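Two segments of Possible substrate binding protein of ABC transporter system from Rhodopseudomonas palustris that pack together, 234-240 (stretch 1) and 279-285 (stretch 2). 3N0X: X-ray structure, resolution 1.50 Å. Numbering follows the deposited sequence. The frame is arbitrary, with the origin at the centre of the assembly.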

# COMPACT_ATOMS: atom_id res chain seq x y z
N GLY A 234 -7.10 -0.55 -9.71
CA GLY A 234 -6.19 0.24 -8.85
C GLY A 234 -4.87 0.57 -9.52
O GLY A 234 -4.49 -0.01 -10.54
N GLY A 235 -4.13 1.46 -8.88
CA GLY A 235 -2.82 1.85 -9.37
C GLY A 235 -1.80 0.78 -9.08
O GLY A 235 -2.12 -0.28 -8.53
N ASN A 236 -0.56 1.07 -9.41
CA ASN A 236 0.48 0.06 -9.25
C ASN A 236 1.84 0.73 -9.35
O ASN A 236 1.95 1.92 -9.58
CB ASN A 236 0.36 -1.07 -10.31
CG ASN A 236 0.73 -2.42 -9.75
OD1 ASN A 236 1.64 -2.56 -8.93
ND2 ASN A 236 -0.05 -3.44 -10.16
N ILE A 237 2.87 -0.08 -9.14
CA ILE A 237 4.23 0.38 -9.23
C ILE A 237 4.59 0.71 -10.66
O ILE A 237 3.95 0.28 -11.60
CB ILE A 237 5.23 -0.63 -8.61
CG1 ILE A 237 5.17 -1.99 -9.30
CG2 ILE A 237 4.93 -0.71 -7.08
CD1 ILE A 237 6.27 -2.95 -8.82
N LEU A 238 5.65 1.50 -10.85
CA LEU A 238 5.98 1.99 -12.17
C LEU A 238 6.18 0.92 -13.27
O LEU A 238 5.67 1.08 -14.37
CB LEU A 238 7.15 3.01 -12.13
CG LEU A 238 6.96 4.26 -11.26
CD1 LEU A 238 8.25 5.13 -11.25
CD2 LEU A 238 5.77 5.08 -11.71
N PRO A 239 6.94 -0.17 -12.99
CA PRO A 239 7.04 -1.20 -14.04
C PRO A 239 5.69 -1.79 -14.46
O PRO A 239 5.48 -2.11 -15.65
CB PRO A 239 7.91 -2.27 -13.41
CG PRO A 239 8.65 -1.59 -12.31
CD PRO A 239 7.76 -0.49 -11.80
N ALA A 240 4.80 -1.94 -13.51
CA ALA A 240 3.46 -2.47 -13.79
C ALA A 240 2.56 -1.49 -14.57
O ALA A 240 1.61 -1.91 -15.25
CB ALA A 240 2.78 -2.89 -12.49
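Stretch 2 (279-285) APPDFFT

Stretch 2 approaches stretch 1 as a loop that turns into a helix. Residues 279-282 are loop or turn, with P280 and P281 at phi/psi of -80/159 and -67/152, and the helix begins at F283 and continues beyond T285. Stretch 1 is extended through I237 (phi/psi -69/161), after which 238-240 adopt helical torsions without the regular bonds. The end-to-end vectors, CA 235 to 239 against CA 280 to 284, lie 111° apart, so the segments cross rather than run alongside each other. The nearest CA atoms across the stretches are I237 CA and F283 CA, 6.2 Å apart, and the contact buries 340 Å² summed over both sides.

The polar centre of the contact is D282, whose CA-to-CB bond points toward stretch 1. Its carboxylate accepts from L238 N: the bond to D282 OD2 measures 3.0 Å with an N-H...O angle of 156°, while that to D282 OD1 is weak, at 3.4 Å and 145°. The distances and angles together make OD2 the principal acceptor. OD1 has a better partner within its own stretch, since F283 N donates to D282 OD1 at 2.8 Å and 151°. One carboxylate thus serves amides from both segments. D282 occupies the N-cap position, yet its side chain makes no capping bond; its own amide is satisfied by the helix's first turn, D282 N donating to T285 OG1 at 3.1 Å and a nearly straight 167°.

In stretch 1 the amide preceding L238 is satisfied locally: I237 N donates to N236 OD1 at 2.8 Å and 152°. N236 OD1 is also hydrogen-bonded elsewhere in the structure. The N236 side chain starts away from stretch 2, and the residue's contact is made by its backbone, with N236 O 3.5 Å from F283 CE1.

Apolar contacts add to this polar bond. I237, with chi1 in p and chi2 in t, places CG2 over one face of the F283 ring, 4.0 Å from the centroid and 25° off the normal, which is CH-pi geometry; its closest ring atom is F283 CG, 3.7 Å from I237 CG2. The same methyl lies 3.8 Å from F284 CE2, so I237 CG2 touches both phenylalanines. F284 starts sideways, but the end of its side chain comes nearer. Farther along, L238 CD1 packs against P280 CG at 3.8 Å. At G235 the approach is looser, with G235 C 4.3 Å from F283 CZ.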

# COMPACT_ATOMS: atom_id res chain seq x y z
N ALA A 279 15.93 8.31 -11.59
CA ALA A 279 14.65 7.66 -11.64
C ALA A 279 13.81 8.23 -10.51
O ALA A 279 14.36 8.69 -9.53
CB ALA A 279 14.80 6.15 -11.45
N PRO A 280 12.48 8.20 -10.65
CA PRO A 280 11.61 8.65 -9.58
C PRO A 280 11.41 7.61 -8.47
O PRO A 280 11.66 6.38 -8.68
CB PRO A 280 10.28 8.93 -10.28
CG PRO A 280 10.38 8.30 -11.61
CD PRO A 280 11.73 7.74 -11.83
N PRO A 281 10.99 8.09 -7.28
CA PRO A 281 10.62 7.19 -6.22
C PRO A 281 9.36 6.42 -6.59
O PRO A 281 8.51 6.94 -7.32
CB PRO A 281 10.35 8.12 -5.03
CG PRO A 281 9.99 9.42 -5.63
CD PRO A 281 10.72 9.51 -6.95
N ASP A 282 9.24 5.23 -6.03
CA ASP A 282 8.06 4.34 -6.24
C ASP A 282 7.39 4.02 -4.88
O ASP A 282 7.76 4.58 -3.82
CB ASP A 282 8.54 3.09 -7.00
CG ASP A 282 7.44 2.45 -7.93
OD1 ASP A 282 6.22 2.66 -7.70
OD2 ASP A 282 7.86 1.68 -8.85
N PHE A 283 6.38 3.14 -4.91
CA PHE A 283 5.63 2.76 -3.70
C PHE A 283 6.56 2.51 -2.51
O PHE A 283 6.34 2.99 -1.40
CB PHE A 283 4.85 1.44 -3.90
CG PHE A 283 3.49 1.56 -4.59
CD1 PHE A 283 3.16 2.58 -5.47
CD2 PHE A 283 2.56 0.56 -4.38
CE1 PHE A 283 1.89 2.58 -6.11
CE2 PHE A 283 1.30 0.61 -4.96
CZ PHE A 283 0.99 1.61 -5.85
N PHE A 284 7.54 1.65 -2.75
CA PHE A 284 8.34 1.12 -1.66
C PHE A 284 9.23 2.19 -1.06
O PHE A 284 9.48 2.22 0.16
CB PHE A 284 9.10 -0.13 -2.15
CG PHE A 284 8.18 -1.21 -2.59
CD1 PHE A 284 7.57 -2.02 -1.66
CD2 PHE A 284 7.94 -1.44 -3.93
CE1 PHE A 284 6.69 -3.03 -2.06
CE2 PHE A 284 7.02 -2.39 -4.32
CZ PHE A 284 6.40 -3.19 -3.40
N THR A 285 9.68 3.08 -1.91
CA THR A 285 10.50 4.20 -1.49
C THR A 285 9.68 5.10 -0.58
O THR A 285 10.10 5.51 0.52
CB THR A 285 10.91 5.06 -2.68
OG1 THR A 285 11.22 4.24 -3.82
CG2 THR A 285 12.12 5.90 -2.30